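Local atomic coordinates of nitrite oxidoreductase subunit B (PDB entry 7B04), a protein that probably carries electrons through a chain of iron-sulfur clusters, as the NarH-like beta subunit of the nitrite-oxidising enzyme of an anammox bacterium. Residues A[32-37]-A[169-173]; A[65-69]-A[145-150]. All coordinates share one frame; numbering follows the deposited sequence.

Contact 1: A[32-37]-A[169-173]; sequences INRCIA and FYLQR. With SF4 (iron/sulfur cluster), chain B.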
loop_
_atom_site.group_PDB
_atom_site.type_symbol
_atom_site.label_atom_id
_atom_site.label_comp_id
_atom_site.label_asym_id
_atom_site.label_seq_id
_atom_site.Cartn_x
_atom_site.Cartn_y
_atom_site.Cartn_z
ATOM N N ILE A 32 -16.909 -8.378 1.741
ATOM C CA ILE A 32 -15.913 -8.011 2.747
ATOM C C ILE A 32 -14.927 -9.146 2.990
ATOM O O ILE A 32 -13.751 -8.906 3.288
ATOM C CB ILE A 32 -16.612 -7.586 4.055
ATOM C CG1 ILE A 32 -17.581 -6.433 3.798
ATOM C CG2 ILE A 32 -15.592 -7.182 5.104
ATOM C CD1 ILE A 32 -18.363 -6.024 5.027
ATOM N N ASN A 33 -15.384 -10.393 2.860
ATOM C CA ASN A 33 -14.517 -11.543 3.097
ATOM C C ASN A 33 -13.285 -11.537 2.199
ATOM O O ASN A 33 -12.246 -12.087 2.577
ATOM C CB ASN A 33 -15.307 -12.834 2.899
ATOM C CG ASN A 33 -16.415 -12.998 3.920
ATOM O OD1 ASN A 33 -16.162 -13.048 5.122
ATOM N ND2 ASN A 33 -17.652 -13.080 3.444
ATOM N N ARG A 34 -13.380 -10.940 1.014
ATOM C CA ARG A 34 -12.264 -10.923 0.076
ATOM C C ARG A 34 -11.397 -9.674 0.181
ATOM O O ARG A 34 -10.355 -9.613 -0.482
ATOM C CB ARG A 34 -12.774 -11.031 -1.365
ATOM C CG ARG A 34 -13.405 -12.345 -1.765
ATOM C CD ARG A 34 -13.741 -12.287 -3.247
ATOM N NE ARG A 34 -14.374 -13.500 -3.750
ATOM C CZ ARG A 34 -14.730 -13.676 -5.018
ATOM N NH1 ARG A 34 -15.302 -14.809 -5.397
ATOM N NH2 ARG A 34 -14.512 -12.716 -5.908
ATOM N N CYS A 35 -11.785 -8.688 0.983
ATOM C CA CYS A 35 -11.095 -7.405 0.961
ATOM C C CYS A 35 -9.723 -7.497 1.620
ATOM O O CYS A 35 -9.490 -8.299 2.527
ATOM C CB CYS A 35 -11.932 -6.335 1.660
ATOM S SG CYS A 35 -11.316 -4.643 1.440
ATOM N N ILE A 36 -8.814 -6.643 1.155
ATOM C CA ILE A 36 -7.430 -6.618 1.609
ATOM C C ILE A 36 -7.024 -5.266 2.172
ATOM O O ILE A 36 -5.883 -5.113 2.620
ATOM C CB ILE A 36 -6.466 -7.038 0.480
ATOM C CG1 ILE A 36 -6.632 -6.118 -0.728
ATOM C CG2 ILE A 36 -6.713 -8.484 0.079
ATOM C CD1 ILE A 36 -5.763 -6.496 -1.901
ATOM N N ALA A 37 -7.921 -4.276 2.146
ATOM C CA ALA A 37 -7.634 -2.904 2.569
ATOM C C ALA A 37 -6.487 -2.285 1.777
ATOM O O ALA A 37 -5.729 -1.466 2.303
ATOM C CB ALA A 37 -7.342 -2.822 4.069
ATOM N N PHE A 169 -11.988 -6.166 10.796
ATOM C CA PHE A 169 -12.350 -6.335 9.397
ATOM C C PHE A 169 -12.392 -4.965 8.737
ATOM O O PHE A 169 -12.264 -3.928 9.394
ATOM C CB PHE A 169 -13.690 -7.073 9.233
ATOM C CG PHE A 169 -14.891 -6.286 9.686
ATOM C CD1 PHE A 169 -15.305 -6.330 11.007
ATOM C CD2 PHE A 169 -15.617 -5.518 8.787
ATOM C CE1 PHE A 169 -16.412 -5.614 11.427
ATOM C CE2 PHE A 169 -16.723 -4.799 9.202
ATOM C CZ PHE A 169 -17.121 -4.848 10.523
ATOM N N TYR A 170 -12.578 -4.969 7.421
ATOM C CA TYR A 170 -12.448 -3.771 6.604
ATOM C C TYR A 170 -13.812 -3.350 6.078
ATOM O O TYR A 170 -14.576 -4.184 5.584
ATOM C CB TYR A 170 -11.478 -4.008 5.445
ATOM C CG TYR A 170 -10.081 -4.372 5.891
ATOM C CD1 TYR A 170 -9.411 -3.601 6.831
ATOM C CD2 TYR A 170 -9.433 -5.486 5.373
ATOM C CE1 TYR A 170 -8.135 -3.928 7.245
ATOM C CE2 TYR A 170 -8.154 -5.821 5.780
ATOM C CZ TYR A 170 -7.511 -5.037 6.716
ATOM O OH TYR A 170 -6.241 -5.359 7.126
ATOM N N LEU A 171 -14.112 -2.058 6.186
ATOM C CA LEU A 171 -15.358 -1.493 5.688
ATOM C C LEU A 171 -15.036 -0.502 4.579
ATOM O O LEU A 171 -14.308 0.470 4.802
ATOM C CB LEU A 171 -16.139 -0.811 6.814
ATOM C CG LEU A 171 -17.538 -0.298 6.477
ATOM C CD1 LEU A 171 -18.416 -1.423 5.952
ATOM C CD2 LEU A 171 -18.160 0.347 7.704
ATOM N N GLN A 172 -15.576 -0.755 3.393
ATOM C CA GLN A 172 -15.296 0.029 2.197
ATOM C C GLN A 172 -16.507 0.899 1.890
ATOM O O GLN A 172 -17.584 0.379 1.583
ATOM C CB GLN A 172 -14.967 -0.881 1.013
ATOM C CG GLN A 172 -14.058 -2.052 1.360
ATOM C CD GLN A 172 -14.814 -3.229 1.948
ATOM O OE1 GLN A 172 -16.034 -3.326 1.818
ATOM N NE2 GLN A 172 -14.093 -4.124 2.611
ATOM N N ARG A 173 -16.331 2.219 1.958
ATOM C CA ARG A 173 -17.451 3.150 1.987
ATOM C C ARG A 173 -17.302 4.236 0.932
ATOM O O ARG A 173 -16.249 4.874 0.828
ATOM C CB ARG A 173 -17.605 3.813 3.359
ATOM C CG ARG A 173 -17.402 2.911 4.560
ATOM C CD ARG A 173 -17.990 3.563 5.800
ATOM N NE ARG A 173 -17.306 4.809 6.145
ATOM C CZ ARG A 173 -17.799 6.023 5.913
ATOM N NH1 ARG A 173 -18.992 6.158 5.351
ATOM N NH2 ARG A 173 -17.106 7.100 6.255
HETATM FE FE1 SF4 B . -8.701 -3.193 -2.059
HETATM FE FE2 SF4 B . -10.660 -1.279 -2.059
HETATM FE FE3 SF4 B . -10.931 -3.519 -0.506
HETATM FE FE4 SF4 B . -11.121 -3.710 -3.231
HETATM S S1 SF4 B . -12.524 -2.575 -1.838
HETATM S S2 SF4 B . -9.953 -5.088 -1.839
HETATM S S3 SF4 B . -9.591 -2.143 -3.876
HETATM S S4 SF4 B . -9.344 -1.893 -0.301
#
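Three groups converge on the sulfur of Cys-35: an iron of the [4Fe-4S] cluster, the amide end of Gln-172, and a backbone N-H. SG binds FE3 of the cluster at 2.3 Å, accepts the N-H of Ala-37 in a nearly straight hydrogen bond (N to SG 3.5 Å, 166° at the hydrogen), and has NE2 of Gln-172 beside it at 3.1 Å. Turning the sulfur anti to the backbone N (chi1 -170°) aims it both at the iron and at the strand. The Gln-172 chain bends at chi2, bringing its amide against the cysteine while CG rests on S1 of the cluster, 3.6 Å away. The N-H...S bond, typical of cysteinyl clusters, probably draws charge from the thiolate and so helps tune the site. Next to the cluster loop, Tyr-170 offers a ring face to CB of Ala-37 in a CH-pi contact, 3.3 Å from the ring centroid and almost on its normal; Cys-35 O comes instead to the ring edge. The Tyr-170 OH hydrogen-bonds OD1 of Asp-147; a leucine in its place would probably leave that carboxylate without this partner. Farther along, CG2 of Ile-32 meets CD2 of Phe-169 at 4.0 Å. Cys-35 opens the ferredoxin-type cysteine motif, with Cys-38, Cys-41 and the distant Cys-262 completing the cluster. The motif loop runs from strand 25-31 to helix 40-46; strand 169-173 pairs with 62-66, helix 313-320 packs on Phe-169 and Ile-32, and Tyr-305 of strand 303-306 touches Ile-32, Leu-171 and Gln-172.

Contact 2: A[65-69]-A[145-150]; sequences TKPYG and GEDTAK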
loop_
_atom_site.group_PDB
_atom_site.type_symbol
_atom_site.label_atom_id
_atom_site.label_comp_id
_atom_site.label_asym_id
_atom_site.label_seq_id
_atom_site.Cartn_x
_atom_site.Cartn_y
_atom_site.Cartn_z
ATOM N N THR A 65 -10.619 0.264 8.909
ATOM C CA THR A 65 -10.445 -0.950 9.700
ATOM C C THR A 65 -11.402 -0.922 10.887
ATOM O O THR A 65 -11.198 -0.171 11.846
ATOM C CB THR A 65 -9.001 -1.075 10.179
ATOM O OG1 THR A 65 -8.152 -1.403 9.072
ATOM C CG2 THR A 65 -8.889 -2.147 11.245
ATOM N N LYS A 66 -12.452 -1.736 10.821
ATOM C CA LYS A 66 -13.400 -1.817 11.919
ATOM C C LYS A 66 -12.857 -2.742 13.008
ATOM O O LYS A 66 -12.117 -3.686 12.717
ATOM C CB LYS A 66 -14.746 -2.333 11.419
ATOM C CG LYS A 66 -15.444 -1.414 10.429
ATOM C CD LYS A 66 -16.059 -0.209 11.123
ATOM C CE LYS A 66 -15.229 1.038 10.889
ATOM N NZ LYS A 66 -15.816 2.246 11.530
ATOM N N PRO A 67 -13.220 -2.504 14.280
ATOM C CA PRO A 67 -14.235 -1.562 14.767
ATOM C C PRO A 67 -13.708 -0.180 15.166
ATOM O O PRO A 67 -14.497 0.762 15.241
ATOM C CB PRO A 67 -14.789 -2.283 15.992
ATOM C CG PRO A 67 -13.595 -3.001 16.543
ATOM C CD PRO A 67 -12.723 -3.371 15.364
ATOM N N TYR A 68 -12.403 -0.057 15.412
ATOM C CA TYR A 68 -11.852 1.186 15.942
ATOM C C TYR A 68 -11.633 2.258 14.881
ATOM O O TYR A 68 -11.585 3.445 15.225
ATOM C CB TYR A 68 -10.528 0.911 16.657
ATOM C CG TYR A 68 -10.669 0.132 17.946
ATOM C CD1 TYR A 68 -11.189 0.730 19.087
ATOM C CD2 TYR A 68 -10.277 -1.197 18.023
ATOM C CE1 TYR A 68 -11.319 0.023 20.267
ATOM C CE2 TYR A 68 -10.402 -1.911 19.198
ATOM C CZ TYR A 68 -10.923 -1.297 20.318
ATOM O OH TYR A 68 -11.047 -2.009 21.488
ATOM N N GLY A 69 -11.504 1.876 13.607
ATOM C CA GLY A 69 -11.135 2.819 12.575
ATOM C C GLY A 69 -12.305 3.597 11.997
ATOM O O GLY A 69 -13.466 3.237 12.162
ATOM N N GLY A 145 -6.882 4.109 12.912
ATOM C CA GLY A 145 -7.120 2.775 13.433
ATOM C C GLY A 145 -6.862 1.649 12.457
ATOM O O GLY A 145 -7.545 0.622 12.516
ATOM N N GLU A 146 -5.896 1.815 11.553
ATOM C CA GLU A 146 -5.565 0.762 10.600
ATOM C C GLU A 146 -5.112 -0.504 11.316
ATOM O O GLU A 146 -4.242 -0.461 12.192
ATOM C CB GLU A 146 -4.476 1.237 9.639
ATOM C CG GLU A 146 -4.093 0.199 8.594
ATOM C CD GLU A 146 -2.906 0.621 7.757
ATOM O OE1 GLU A 146 -2.327 1.691 8.041
ATOM O OE2 GLU A 146 -2.552 -0.115 6.812
ATOM N N ASP A 147 -5.705 -1.636 10.928
ATOM C CA ASP A 147 -5.299 -2.961 11.402
ATOM C C ASP A 147 -5.267 -3.040 12.927
ATOM O O ASP A 147 -4.472 -3.781 13.509
ATOM C CB ASP A 147 -3.945 -3.363 10.813
ATOM C CG ASP A 147 -4.000 -3.555 9.310
ATOM O OD1 ASP A 147 -5.096 -3.850 8.788
ATOM O OD2 ASP A 147 -2.948 -3.413 8.651
ATOM N N THR A 148 -6.133 -2.274 13.583
ATOM C CA THR A 148 -6.253 -2.290 15.034
ATOM C C THR A 148 -7.381 -3.240 15.414
ATOM O O THR A 148 -8.538 -3.017 15.043
ATOM C CB THR A 148 -6.521 -0.887 15.578
ATOM O OG1 THR A 148 -5.515 0.015 15.098
ATOM C CG2 THR A 148 -6.505 -0.892 17.099
ATOM N N ALA A 149 -7.044 -4.294 16.149
ATOM C CA ALA A 149 -7.990 -5.349 16.472
ATOM C C ALA A 149 -8.587 -5.146 17.858
ATOM O O ALA A 149 -7.986 -4.512 18.728
ATOM C CB ALA A 149 -7.317 -6.723 16.398
ATOM N N LYS A 150 -9.788 -5.683 18.048
ATOM C CA LYS A 150 -10.387 -5.803 19.369
ATOM C C LYS A 150 -9.901 -7.100 20.004
ATOM O O LYS A 150 -9.894 -8.147 19.352
ATOM C CB LYS A 150 -11.913 -5.785 19.277
ATOM C CG LYS A 150 -12.622 -5.713 20.618
ATOM C CD LYS A 150 -13.192 -7.066 21.012
ATOM C CE LYS A 150 -14.062 -6.959 22.252
ATOM N NZ LYS A 150 -13.265 -6.602 23.459
#
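Thr-65 closes on the opposing turn with both its branches. OG1, anti to its own carbonyl carbon (chi1 -72°), accepts the N-H of Asp-147 in an almost linear hydrogen bond, 3.1 Å from N to OG1 at 175°, while the methyl CG2 packs by the same amide and lies 3.3 Å from Gly-145 O. Tyr-68 works differently: its side chain crosses that of Thr-148 at about a right angle, with ring carbon CD2 3.9 Å from the methyl CG2, and the ring edge then runs on to the backbone, CE2 lying 3.6 Å from Ala-149 O. Lys-150 slants past the same ring, its CG near the phenol oxygen. Thr-65 thus docks on a type II beta turn, Gly-145 to Thr-148, closed by a weak backbone bond, and Tyr-68 lies along the chain that follows, 148-150. Segment 65-69 folds back after the cis peptide before Pro-67, with Gly-69 N bonded to Thr-65 O. Where the two bends meet, CA of Gly-69 and CA of Gly-145 are 4.1 Å apart; the positive phi of Gly-145 favours glycine. Glu-146 OE2 bonds His-920 of subunit A, Asp-147 OD1 bonds Tyr-170, and both carboxylates form salt bridges to Arg-919 of subunit A, whose Leu-1139 packs on Tyr-68.

From the N terminus, the chain leaves strand 25-31 and enters the cluster loop 32-37, the first half of contact 1. It then passes through helix 40-46 to strand 62-66, whose end begins contact 2. A long excursion, with helices 75-81 and 116-123, brings it back to 145-150, closing contact 2 across 75 intervening residues. Only after that does strand 169-173 close contact 1, over 131 residues, so the smaller loop is contained within the larger and the two do not cross. Antiparallel pairing of strands 62-66 and 169-173 joins the two contacts, Phe-169 O lying 2.6 Å from Lys-66 N, and with the Tyr-170 to Asp-147 bond links the cluster loop to the turn facing subunit A.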